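Local coordinates for HD-GYP domain-containing protein (Bdellovibrio bacteriovorus, PDB 3TM8) that binds a pair of iron ions in an HD-GYP domain and probably belongs to the cyclic-di-GMP phosphodiesterases, although its own activity is not established, at residues S29-G33 with D110-S115; Q35-F39 with S84-Y88; V279-S283 with H313-I318. All coordinates share one frame; numbering follows the deposited sequence. Where two conformers were deposited one is given.

In the fold
Two of the three contacts fasten the loop between strands 23-27 and 41-45 to helices, and the third lies in the metal-binding half of the chain. Interactions 1 and 2 are neighbours, their centres about 13 Å apart: T30 and R32 of the first meet Y85 and Y88 of the second, and T30 OG1 lies 2.7 Å from Y85 OH. Interaction 3 is on the other side of the chain's centre, its centre about 28 Å from that of interaction 1 and about 41 Å from that of interaction 2. The iron site is nearest interaction 3: the S282 side chain is about 9 Å from a bound iron, and that of Q113 in interaction 1 about 13 Å. Interaction 2 is remote from them.

Interaction 1 of 3, residues S29-G33 with D110-S115; sequences STLRG and DIIQGS. With DMS (dimethyl sulfoxide), chain G.
R32 lays its guanidinium end-on against the amide of Q113, the two planes only 4° apart, so that NH1 and NH2 share a single oxygen. NH1 reaches Q113 OE1 at 2.8 Å, and the bond from NH2 to the same atom is longer and more bent. With CG beside the backbone N and the chain bent at chi2 (-73°), R32 runs past the D110 carbonyl, and NH1 also donates to D110 O, at 2.8 Å, on a lone pair of that oxygen. The same carbonyl receives the helical bond from G114 N. At the edge of the guanidinium, NH2 gives a straight bond to the oxygen of a dimethyl sulfoxide, 2.9 Å away, probably a crystallisation additive. One face lies over G114, where the missing side chain lets the backbones close in: G114 CA is 3.2 Å from S29 O. S29 OG completes the grip by donating to G114 O at 2.9 Å, and a water bridges S29 O to I111 O. The arrangement ties the loop after strand 23-27 to helix 105-125, with I111 reaching A96 of helix 82-97 and I112 packing on helix 130-149.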
ATOM      1  N   SER A  29      10.908  -3.767   2.478  1.00  5.24           N
ATOM      2  CA  SER A  29       9.657  -4.368   2.932  1.00  6.86           C
ATOM      3  C   SER A  29       9.626  -5.889   2.778  1.00  6.38           C
ATOM      4  O   SER A  29       8.693  -6.525   3.250  1.00  7.67           O
ATOM      5  CB  SER A  29       8.457  -3.745   2.227  1.00 10.00           C
ATOM      6  OG  SER A  29       8.492  -4.043   0.852  1.00 11.43           O
ATOM      7  N   THR A  30      10.633  -6.463   2.119  1.00  5.08           N
ATOM      8  CA  THR A  30      10.752  -7.914   2.010  1.00  5.73           C
ATOM      9  C   THR A  30      11.466  -8.558   3.199  1.00  6.40           C
ATOM     10  O   THR A  30      11.606  -9.776   3.236  1.00  7.36           O
ATOM     11  CB  THR A  30      11.462  -8.353   0.706  1.00  6.43           C
ATOM     12  OG1 THR A  30      12.822  -7.911   0.712  1.00  7.07           O
ATOM     13  CG2 THR A  30      10.739  -7.826  -0.527  1.00  7.99           C
ATOM     14  N   LEU A  31      11.947  -7.750   4.146  1.00  6.43           N
ATOM     15  CA  LEU A  31      12.648  -8.271   5.323  1.00  6.64           C
ATOM     16  C   LEU A  31      11.690  -8.260   6.505  1.00  6.40           C
ATOM     17  O   LEU A  31      11.512  -7.236   7.167  1.00  7.14           O
ATOM     18  CB  LEU A  31      13.909  -7.448   5.615  1.00  7.54           C
ATOM     19  CG  LEU A  31      14.918  -7.460   4.462  1.00  8.29           C
ATOM     20  CD1 LEU A  31      16.038  -6.454   4.739  1.00  9.98           C
ATOM     21  CD2 LEU A  31      15.490  -8.862   4.219  1.00 10.77           C
ATOM     22  N   ARG A  32      11.027  -9.393   6.728  1.00  6.63           N
ATOM     23  CA  ARG A  32       9.943  -9.459   7.694  1.00  7.24           C
ATOM     24  C   ARG A  32       9.898 -10.839   8.318  1.00  7.10           C
ATOM     25  O   ARG A  32      10.392 -11.808   7.736  1.00  7.94           O
ATOM     26  CB  ARG A  32       8.585  -9.196   7.014  1.00  6.53           C
ATOM     27  CG  ARG A  32       8.405  -7.812   6.392  1.00  6.77           C
ATOM     28  CD  ARG A  32       8.228  -6.706   7.445  1.00  6.79           C
ATOM     29  NE  ARG A  32       8.139  -5.374   6.832  1.00  7.18           N
ATOM     30  CZ  ARG A  32       7.012  -4.793   6.420  1.00  8.16           C
ATOM     31  NH1 ARG A  32       5.842  -5.384   6.596  1.00  8.61           N
ATOM     32  NH2 ARG A  32       7.053  -3.595   5.856  1.00  9.78           N
ATOM     33  N   GLY A  33       9.288 -10.930   9.492  1.00  8.47           N
ATOM     34  CA  GLY A  33       9.031 -12.215  10.107  1.00  9.80           C
ATOM     35  C   GLY A  33      10.237 -12.840  10.772  1.00  9.86           C
ATOM     36  O   GLY A  33      11.321 -12.246  10.842  1.00 10.38           O
ATOM     37  N   ASP A 110       2.869  -9.246   8.930  1.00  6.78           N
ATOM     38  CA  ASP A 110       4.123  -8.517   8.681  1.00  7.57           C
ATOM     39  C   ASP A 110       4.691  -8.917   7.321  1.00  5.89           C
ATOM     40  O   ASP A 110       5.074  -8.073   6.512  1.00  6.16           O
ATOM     41  CB  ASP A 110       5.179  -8.824   9.745  1.00  9.65           C
ATOM     42  CG  ASP A 110       4.941  -8.108  11.070  1.00 11.50           C
ATOM     43  OD1 ASP A 110       3.989  -7.304  11.188  1.00 11.99           O
ATOM     44  OD2 ASP A 110       5.743  -8.351  12.005  1.00 12.08           O
ATOM     45  N   ILE A 111       4.757 -10.220   7.072  1.00  5.88           N
ATOM     46  CA  ILE A 111       5.313 -10.693   5.818  1.00  5.26           C
ATOM     47  C   ILE A 111       4.442 -10.289   4.634  1.00  5.29           C
ATOM     48  O   ILE A 111       4.930  -9.771   3.637  1.00  5.60           O
ATOM     49  CB  ILE A 111       5.515 -12.222   5.837  1.00  5.77           C
ATOM     50  CG1 ILE A 111       6.596 -12.601   6.860  1.00  7.22           C
ATOM     51  CG2 ILE A 111       5.864 -12.729   4.444  1.00  6.75           C
ATOM     52  CD1 ILE A 111       6.602 -14.073   7.215  1.00  7.46           C
ATOM     53  N   ILE A 112       3.140 -10.527   4.743  1.00  5.05           N
ATOM     54  CA  ILE A 112       2.258 -10.292   3.605  1.00  5.13           C
ATOM     55  C   ILE A 112       2.113  -8.792   3.286  1.00  4.74           C
ATOM     56  O   ILE A 112       2.156  -8.399   2.119  1.00  5.62           O
ATOM     57  CB  ILE A 112       0.898 -10.964   3.817  1.00  6.01           C
ATOM     58  CG1 ILE A 112       1.086 -12.485   3.774  1.00  6.47           C
ATOM     59  CG2 ILE A 112      -0.094 -10.514   2.760  1.00  6.70           C
ATOM     60  CD1 ILE A 112      -0.071 -13.253   4.347  1.00  8.15           C
ATOM     61  N   GLN A 113       1.969  -7.956   4.310  1.00  4.52           N
ATOM     62  CA  GLN A 113       1.920  -6.509   4.092  1.00  5.05           C
ATOM     63  C   GLN A 113       3.157  -6.046   3.327  1.00  4.91           C
ATOM     64  O   GLN A 113       3.066  -5.262   2.377  1.00  4.67           O
ATOM     65  CB  GLN A 113       1.797  -5.769   5.429  1.00  5.71           C
ATOM     66  CG  GLN A 113       1.532  -4.258   5.338  1.00  6.73           C
ATOM     67  CD  GLN A 113       2.754  -3.436   5.018  1.00  8.04           C
ATOM     68  OE1 GLN A 113       3.888  -3.845   5.253  1.00  8.01           O
ATOM     69  NE2 GLN A 113       2.522  -2.241   4.501  1.00 10.98           N
ATOM     70  N   GLY A 114       4.317  -6.558   3.724  1.00  4.86           N
ATOM     71  CA  GLY A 114       5.556  -6.124   3.097  1.00  4.85           C
ATOM     72  C   GLY A 114       5.707  -6.651   1.680  1.00  4.60           C
ATOM     73  O   GLY A 114       6.293  -6.001   0.805  1.00  5.01           O
ATOM     74  N   SER A 115       5.196  -7.854   1.450  1.00  5.14           N
ATOM     75  CA  SER A 115       5.214  -8.432   0.116  1.00  5.28           C
ATOM     76  C   SER A 115       4.304  -7.645  -0.837  1.00  5.60           C
ATOM     77  O   SER A 115       4.691  -7.367  -1.971  1.00  5.03           O
ATOM     78  CB  SER A 115       4.795  -9.907   0.172  1.00  6.30           C
ATOM     79  OG  SER A 115       4.846 -10.482  -1.112  1.00  7.10           O
TER
HETATM   80  S   DMS G 310      10.448  -1.485   6.504  1.00 19.22           S
HETATM   81  O   DMS G 310       9.366  -2.036   5.193  1.00 18.49           O
HETATM   82  C1  DMS G 310      10.249   0.315   6.572  1.00 18.99           C
HETATM   83  C2  DMS G 310       9.792  -1.924   8.134  1.00 19.38           C
HETATM   84  O   HOH W   1       7.696  -9.264   3.309  1.00  7.36           O
HETATM   85  O   HOH W   2       8.290  -8.732  10.972  1.00 11.25           O

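Interaction 2 of 3, residues Q35-F39 with S84-Y88; sequences QKIDF and SYRTY
An aromatic cluster of F39, Y85 and Y88 joins the loop before strand 41-45 to helix 82-97, and its rings meet by edge-to-face packing. The F39 ring turns its edge to the face of Y88, the planes at 83° and the centroids 5.5 Å apart. Y85 in turn points its own edge at the face of F39 in an offset version of the same geometry, while its CB makes a CH-pi contact over that face. I37 CB covers the opposite face of F39, near the rim; I77 of strand 74-78 also touches this ring. I37 CG2 meets Y88 CE1 at 3.6 Å. Polar bonds fix both ends of the patch. Q35 is fully extended, CG anti to the backbone N (chi1 -177°), which carries its amide along the Y88 ring to donate from NE2 to Y88 O at 3.0 Å; the same nitrogen also bonds N92 OD1, its stronger partner. A water joins Q35 O to Y88 OH, which also accepts from R32 N. At the other end, in the conformer given, S84 OG donates to D38 O at 2.8 Å from above the carbonyl plane, and the water that donates to this S84 OG accepts a hydrogen bond from D38 N.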
ATOM      1  N   GLN A  35      11.958 -15.714  10.060  1.00 11.46           N
ATOM      2  CA  GLN A  35      12.957 -16.495   9.332  1.00 10.79           C
ATOM      3  C   GLN A  35      14.327 -15.829   9.441  1.00  9.72           C
ATOM      4  O   GLN A  35      14.456 -14.631   9.229  1.00  9.90           O
ATOM      5  CB  GLN A  35      12.589 -16.697   7.857  1.00 11.37           C
ATOM      6  CG  GLN A  35      13.608 -17.580   7.141  1.00 12.20           C
ATOM      7  CD  GLN A  35      13.398 -17.734   5.642  1.00 11.98           C
ATOM      8  OE1 GLN A  35      14.227 -18.349   4.967  1.00 12.65           O
ATOM      9  NE2 GLN A  35      12.305 -17.175   5.110  1.00 10.94           N
ATOM     10  N   LYS A  36      15.352 -16.607   9.771  1.00 10.34           N
ATOM     11  CA  LYS A  36      16.699 -16.053   9.881  1.00 10.98           C
ATOM     12  C   LYS A  36      17.284 -15.837   8.494  1.00 11.19           C
ATOM     13  O   LYS A  36      17.227 -16.731   7.645  1.00 12.38           O
ATOM     14  CB  LYS A  36      17.610 -16.980  10.693  1.00 14.46           C
ATOM     15  CG  LYS A  36      17.173 -17.178  12.134  1.00 18.73           C
ATOM     16  CD  LYS A  36      18.228 -17.951  12.908  1.00 23.10           C
ATOM     17  CE  LYS A  36      17.770 -18.260  14.323  1.00 26.48           C
ATOM     18  NZ  LYS A  36      18.812 -19.009  15.081  1.00 28.89           N
ATOM     19  N   ILE A  37      17.855 -14.662   8.254  1.00 10.01           N
ATOM     20  CA  ILE A  37      18.433 -14.391   6.947  1.00  9.33           C
ATOM     21  C   ILE A  37      19.772 -15.109   6.813  1.00 10.22           C
ATOM     22  O   ILE A  37      20.535 -15.172   7.767  1.00 12.45           O
ATOM     23  CB  ILE A  37      18.586 -12.868   6.678  1.00  9.08           C
ATOM     24  CG1 ILE A  37      19.574 -12.217   7.645  1.00  8.92           C
ATOM     25  CG2 ILE A  37      17.221 -12.173   6.746  1.00  9.35           C
ATOM     26  CD1 ILE A  37      19.775 -10.711   7.380  1.00  8.04           C
ATOM     27  N   ASP A  38      20.044 -15.665   5.637  1.00 10.75           N
ATOM     28  CA  ASP A  38      21.326 -16.318   5.363  1.00 11.82           C
ATOM     29  C   ASP A  38      22.109 -15.466   4.368  1.00 10.85           C
ATOM     30  O   ASP A  38      22.707 -15.982   3.421  1.00 14.61           O
ATOM     31  CB  ASP A  38      21.104 -17.732   4.808  1.00 14.56           C
ATOM     32  CG  ASP A  38      22.406 -18.477   4.527  1.00 20.01           C
ATOM     33  OD1 ASP A  38      23.372 -18.305   5.294  1.00 22.18           O
ATOM     34  OD2 ASP A  38      22.463 -19.237   3.532  1.00 22.23           O
ATOM     35  N   PHE A  39      22.074 -14.155   4.588  1.00  9.47           N
ATOM     36  CA  PHE A  39      22.815 -13.180   3.792  1.00  8.57           C
ATOM     37  C   PHE A  39      23.019 -11.920   4.634  1.00  7.22           C
ATOM     38  O   PHE A  39      22.237 -11.648   5.544  1.00  8.91           O
ATOM     39  CB  PHE A  39      22.047 -12.814   2.517  1.00  8.16           C
ATOM     40  CG  PHE A  39      20.602 -12.455   2.761  1.00  8.11           C
ATOM     41  CD1 PHE A  39      20.219 -11.146   3.020  1.00  7.84           C
ATOM     42  CD2 PHE A  39      19.629 -13.436   2.732  1.00  8.00           C
ATOM     43  CE1 PHE A  39      18.880 -10.828   3.253  1.00  8.13           C
ATOM     44  CE2 PHE A  39      18.296 -13.130   2.970  1.00  8.13           C
ATOM     45  CZ  PHE A  39      17.917 -11.827   3.226  1.00  8.70           C
ATOM     46  N   SER A  84      20.388 -16.986  -1.851  1.00 10.02           N
ATOM     47  CA  SER A  84      19.929 -17.093  -0.471  0.50 11.07           C
ATOM     48  C   SER A  84      18.763 -16.144  -0.200  1.00  8.97           C
ATOM     49  O   SER A  84      17.792 -16.507   0.478  1.00 10.75           O
ATOM     50  CB  SER A  84      21.076 -16.809   0.500  0.50 14.51           C
ATOM     51  OG  SER A  84      20.617 -16.826   1.838  0.50 18.07           O
ATOM     52  N   TYR A  85      18.851 -14.926  -0.734  1.00  8.26           N
ATOM     53  CA  TYR A  85      17.774 -13.951  -0.602  1.00  7.12           C
ATOM     54  C   TYR A  85      16.501 -14.418  -1.317  1.00  6.58           C
ATOM     55  O   TYR A  85      15.399 -14.347  -0.765  1.00  7.19           O
ATOM     56  CB  TYR A  85      18.204 -12.584  -1.139  1.00  7.79           C
ATOM     57  CG  TYR A  85      17.041 -11.633  -1.230  1.00  6.90           C
ATOM     58  CD1 TYR A  85      16.520 -11.026  -0.092  1.00  7.54           C
ATOM     59  CD2 TYR A  85      16.421 -11.388  -2.446  1.00  7.88           C
ATOM     60  CE1 TYR A  85      15.433 -10.165  -0.169  1.00  8.14           C
ATOM     61  CE2 TYR A  85      15.335 -10.534  -2.534  1.00  8.47           C
ATOM     62  CZ  TYR A  85      14.843  -9.937  -1.396  1.00  7.68           C
ATOM     63  OH  TYR A  85      13.763  -9.093  -1.506  1.00  9.11           O
ATOM     64  N   ARG A  86      16.647 -14.896  -2.545  1.00  7.85           N
ATOM     65  CA  ARG A  86      15.475 -15.330  -3.297  1.00  8.96           C
ATOM     66  C   ARG A  86      14.747 -16.464  -2.586  1.00  9.31           C
ATOM     67  O   ARG A  86      13.509 -16.501  -2.549  1.00  9.96           O
ATOM     68  CB  ARG A  86      15.855 -15.747  -4.722  1.00 10.81           C
ATOM     69  CG  ARG A  86      16.256 -14.587  -5.640  1.00 14.13           C
ATOM     70  CD  ARG A  86      16.332 -15.036  -7.099  1.00 18.47           C
ATOM     71  NE  ARG A  86      17.268 -16.142  -7.279  1.00 21.44           N
ATOM     72  CZ  ARG A  86      18.481 -16.027  -7.811  1.00 23.31           C
ATOM     73  NH1 ARG A  86      18.914 -14.849  -8.240  1.00 23.45           N
ATOM     74  NH2 ARG A  86      19.259 -17.096  -7.924  1.00 24.55           N
ATOM     75  N   THR A  87      15.505 -17.405  -2.029  1.00  9.42           N
ATOM     76  CA  THR A  87      14.889 -18.529  -1.327  0.50  9.21           C
ATOM     77  C   THR A  87      14.265 -18.071  -0.014  1.00  9.20           C
ATOM     78  O   THR A  87      13.206 -18.554   0.370  1.00  9.40           O
ATOM     79  CB  THR A  87      15.870 -19.703  -1.094  0.50 10.47           C
ATOM     80  OG1 THR A  87      16.997 -19.258  -0.328  0.50  9.71           O
ATOM     81  CG2 THR A  87      16.338 -20.268  -2.424  0.50 12.96           C
ATOM     82  N   TYR A  88      14.913 -17.127   0.661  1.00  8.09           N
ATOM     83  CA  TYR A  88      14.353 -16.532   1.870  1.00  8.33           C
ATOM     84  C   TYR A  88      12.988 -15.915   1.589  1.00  7.57           C
ATOM     85  O   TYR A  88      12.017 -16.154   2.312  1.00  7.75           O
ATOM     86  CB  TYR A  88      15.321 -15.468   2.403  1.00  8.36           C
ATOM     87  CG  TYR A  88      14.720 -14.496   3.391  1.00  7.40           C
ATOM     88  CD1 TYR A  88      14.745 -14.752   4.759  1.00  7.80           C
ATOM     89  CD2 TYR A  88      14.142 -13.305   2.954  1.00  7.42           C
ATOM     90  CE1 TYR A  88      14.193 -13.855   5.667  1.00  8.04           C
ATOM     91  CE2 TYR A  88      13.596 -12.414   3.845  1.00  7.19           C
ATOM     92  CZ  TYR A  88      13.611 -12.684   5.195  1.00  7.87           C
ATOM     93  OH  TYR A  88      13.052 -11.765   6.061  1.00  8.07           O
TER
HETATM   94  O   HOH W   3      13.227 -12.295   8.677  1.00  8.92           O
HETATM   95  O   HOH W   4      18.431 -16.545   3.552  1.00 21.21           O

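Interaction 3 of 3, residues V279-S283 with H313-I318; sequences VLVSS and HPLQHI
The imidazole of H317 carries P314 CG over the centre of one face, 3.7 Å above the plane, and S283 OG at its edge. That edge contact is the direct hydrogen bond of the interface: H317 ND1 and S283 OG are 2.8 Å apart, with either able to be the donor. The second imidazole, that of H313, is also approached in its plane, by S282 OG at 3.1 Å from CE1 and by a water at ND1. This water links H313 to S283, bonding H313 ND1 at 2.8 Å and S283 OG at 3.0 Å. S283 OG is thus shared between a ring nitrogen and a solvent molecule, a serine serving two histidines, one directly and one through water. Its first torsion (chi1 -58°) sets OG beside the backbone N, where it can face both. S282 OG has its main partner outside the contact, donating to the carbonyl oxygen of E259, next to the iron ligands H257 and E258.

Apolar atoms fill in around this polar core. V279 CG1 packs on P314 CG at 3.9 Å and also meets H317 CE1, V279 and H317 crossing at about a right angle, while L280 CA lies 3.8 Å from H317 CE1. P314 CD rests against S283 OG. P314 takes the N-cap position of helix 315-325; its CG lies over the H317 ring and also touches V279 CG1.

The S283-H317 bond, the water bridge and the packing of V279, P314 and H317 join helix 276-293, which also supplies the iron ligand N285, to the start of helix 315-325. L280 continues the packing onto helices 167-185 and 190-202, H317 touches L185 of the former, and I318 lies against helix 301-308.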
ATOM      1  N   VAL A 279     -15.000   5.139  -6.286  1.00  8.79           N
ATOM      2  CA  VAL A 279     -15.674   5.846  -5.202  1.00 10.26           C
ATOM      3  C   VAL A 279     -15.299   5.202  -3.864  1.00  8.84           C
ATOM      4  O   VAL A 279     -15.045   5.897  -2.877  1.00  8.67           O
ATOM      5  CB  VAL A 279     -17.210   5.852  -5.386  1.00 11.47           C
ATOM      6  CG1 VAL A 279     -17.878   6.630  -4.253  1.00 11.36           C
ATOM      7  CG2 VAL A 279     -17.569   6.442  -6.736  1.00 13.14           C
ATOM      8  N   LEU A 280     -15.249   3.872  -3.849  1.00 10.00           N
ATOM      9  CA  LEU A 280     -14.868   3.134  -2.661  0.50  9.64           C
ATOM     10  C   LEU A 280     -13.421   3.461  -2.260  1.00  7.71           C
ATOM     11  O   LEU A 280     -13.145   3.779  -1.099  1.00  8.49           O
ATOM     12  CB  LEU A 280     -15.060   1.635  -2.928  0.50 10.64           C
ATOM     13  CG  LEU A 280     -15.099   0.674  -1.746  0.50 11.59           C
ATOM     14  CD1 LEU A 280     -15.739  -0.651  -2.133  0.50 10.45           C
ATOM     15  CD2 LEU A 280     -13.699   0.448  -1.230  0.50 11.64           C
ATOM     16  N   VAL A 281     -12.505   3.394  -3.221  1.00  7.03           N
ATOM     17  CA  VAL A 281     -11.108   3.707  -2.935  1.00  7.38           C
ATOM     18  C   VAL A 281     -10.949   5.161  -2.488  1.00  6.63           C
ATOM     19  O   VAL A 281     -10.140   5.459  -1.607  1.00  7.45           O
ATOM     20  CB  VAL A 281     -10.193   3.407  -4.137  1.00  8.03           C
ATOM     21  CG1 VAL A 281      -8.763   3.838  -3.838  1.00  7.47           C
ATOM     22  CG2 VAL A 281     -10.227   1.924  -4.466  1.00  8.94           C
ATOM     23  N   SER A 282     -11.712   6.065  -3.095  1.00  6.68           N
ATOM     24  CA  SER A 282     -11.668   7.466  -2.688  1.00  6.95           C
ATOM     25  C   SER A 282     -11.999   7.630  -1.201  1.00  6.90           C
ATOM     26  O   SER A 282     -11.316   8.366  -0.485  1.00  6.60           O
ATOM     27  CB  SER A 282     -12.592   8.323  -3.547  1.00  7.51           C
ATOM     28  OG  SER A 282     -12.573   9.661  -3.085  1.00  9.26           O
ATOM     29  N   SER A 283     -13.044   6.949  -0.741  1.00  6.88           N
ATOM     30  CA  SER A 283     -13.423   6.996   0.667  1.00  7.21           C
ATOM     31  C   SER A 283     -12.347   6.403   1.578  1.00  6.99           C
ATOM     32  O   SER A 283     -11.981   7.001   2.593  1.00  7.78           O
ATOM     33  CB  SER A 283     -14.756   6.272   0.896  1.00  8.67           C
ATOM     34  OG  SER A 283     -15.792   6.839   0.108  1.00  9.62           O
ATOM     35  N   HIS A 313     -17.848  12.349   0.301  1.00 11.22           N
ATOM     36  CA  HIS A 313     -17.893  10.882   0.233  1.00 10.97           C
ATOM     37  C   HIS A 313     -19.211  10.353   0.759  1.00 10.99           C
ATOM     38  O   HIS A 313     -19.825  10.975   1.618  1.00 12.10           O
ATOM     39  CB  HIS A 313     -16.747  10.265   1.030  1.00 11.10           C
ATOM     40  CG  HIS A 313     -15.411  10.832   0.676  1.00 10.80           C
ATOM     41  ND1 HIS A 313     -14.690  10.414  -0.423  1.00 10.45           N
ATOM     42  CD2 HIS A 313     -14.672  11.802   1.266  1.00 11.18           C
ATOM     43  CE1 HIS A 313     -13.559  11.094  -0.487  1.00 10.97           C
ATOM     44  NE2 HIS A 313     -13.530  11.950   0.520  1.00 11.54           N
ATOM     45  N   PRO A 314     -19.646   9.188   0.261  1.00 10.38           N
ATOM     46  CA  PRO A 314     -20.935   8.676   0.739  1.00  9.67           C
ATOM     47  C   PRO A 314     -20.896   8.410   2.238  1.00 10.31           C
ATOM     48  O   PRO A 314     -19.953   7.790   2.743  1.00  9.25           O
ATOM     49  CB  PRO A 314     -21.094   7.354  -0.018  1.00 11.88           C
ATOM     50  CG  PRO A 314     -20.192   7.488  -1.216  1.00 11.67           C
ATOM     51  CD  PRO A 314     -19.018   8.281  -0.716  1.00 11.03           C
ATOM     52  N   LEU A 315     -21.925   8.855   2.951  1.00 10.50           N
ATOM     53  CA  LEU A 315     -21.954   8.657   4.389  1.00  9.56           C
ATOM     54  C   LEU A 315     -21.827   7.173   4.739  1.00  9.35           C
ATOM     55  O   LEU A 315     -21.166   6.826   5.713  1.00  9.14           O
ATOM     56  CB  LEU A 315     -23.221   9.255   5.009  1.00  9.96           C
ATOM     57  CG  LEU A 315     -23.401   9.068   6.517  1.00 11.21           C
ATOM     58  CD1 LEU A 315     -22.264   9.728   7.312  1.00 11.81           C
ATOM     59  CD2 LEU A 315     -24.776   9.570   6.967  1.00 10.65           C
ATOM     60  N   GLN A 316     -22.452   6.296   3.956  1.00  9.43           N
ATOM     61  CA  GLN A 316     -22.344   4.867   4.263  1.00  9.35           C
ATOM     62  C   GLN A 316     -20.894   4.362   4.230  1.00  9.19           C
ATOM     63  O   GLN A 316     -20.520   3.493   5.019  1.00  9.33           O
ATOM     64  CB  GLN A 316     -23.270   3.999   3.393  1.00 10.95           C
ATOM     65  CG  GLN A 316     -22.998   4.003   1.893  1.00 12.29           C
ATOM     66  CD  GLN A 316     -23.790   5.056   1.148  1.00 12.64           C
ATOM     67  OE1 GLN A 316     -23.960   6.174   1.626  1.00 12.01           O
ATOM     68  NE2 GLN A 316     -24.292   4.699  -0.025  1.00 15.24           N
ATOM     69  N   HIS A 317     -20.079   4.899   3.327  1.00  8.27           N
ATOM     70  CA  HIS A 317     -18.673   4.504   3.301  1.00  8.20           C
ATOM     71  C   HIS A 317     -17.973   4.968   4.562  1.00  7.86           C
ATOM     72  O   HIS A 317     -17.206   4.220   5.166  1.00  8.16           O
ATOM     73  CB  HIS A 317     -17.950   5.108   2.105  1.00  8.16           C
ATOM     74  CG  HIS A 317     -18.350   4.525   0.789  1.00  8.55           C
ATOM     75  ND1 HIS A 317     -17.688   4.822  -0.382  1.00  9.75           N
ATOM     76  CD2 HIS A 317     -19.348   3.674   0.454  1.00  9.34           C
ATOM     77  CE1 HIS A 317     -18.257   4.175  -1.384  1.00 10.61           C
ATOM     78  NE2 HIS A 317     -19.271   3.477  -0.904  1.00 10.48           N
ATOM     79  N   ILE A 318     -18.225   6.212   4.948  1.00  8.78           N
ATOM     80  CA  ILE A 318     -17.542   6.765   6.108  0.50  9.52           C
ATOM     81  C   ILE A 318     -17.949   6.025   7.380  1.00  9.07           C
ATOM     82  O   ILE A 318     -17.104   5.716   8.214  1.00 10.70           O
ATOM     83  CB  ILE A 318     -17.757   8.282   6.227  0.50 12.05           C
ATOM     84  CG1 ILE A 318     -17.169   8.969   4.995  0.50 13.22           C
ATOM     85  CG2 ILE A 318     -17.109   8.819   7.491  0.50 13.90           C
ATOM     86  CD1 ILE A 318     -15.786   8.447   4.620  0.50 14.73           C
TER
HETATM   87  O   HOH W   5     -15.977   8.740  -2.226  1.00 11.33           O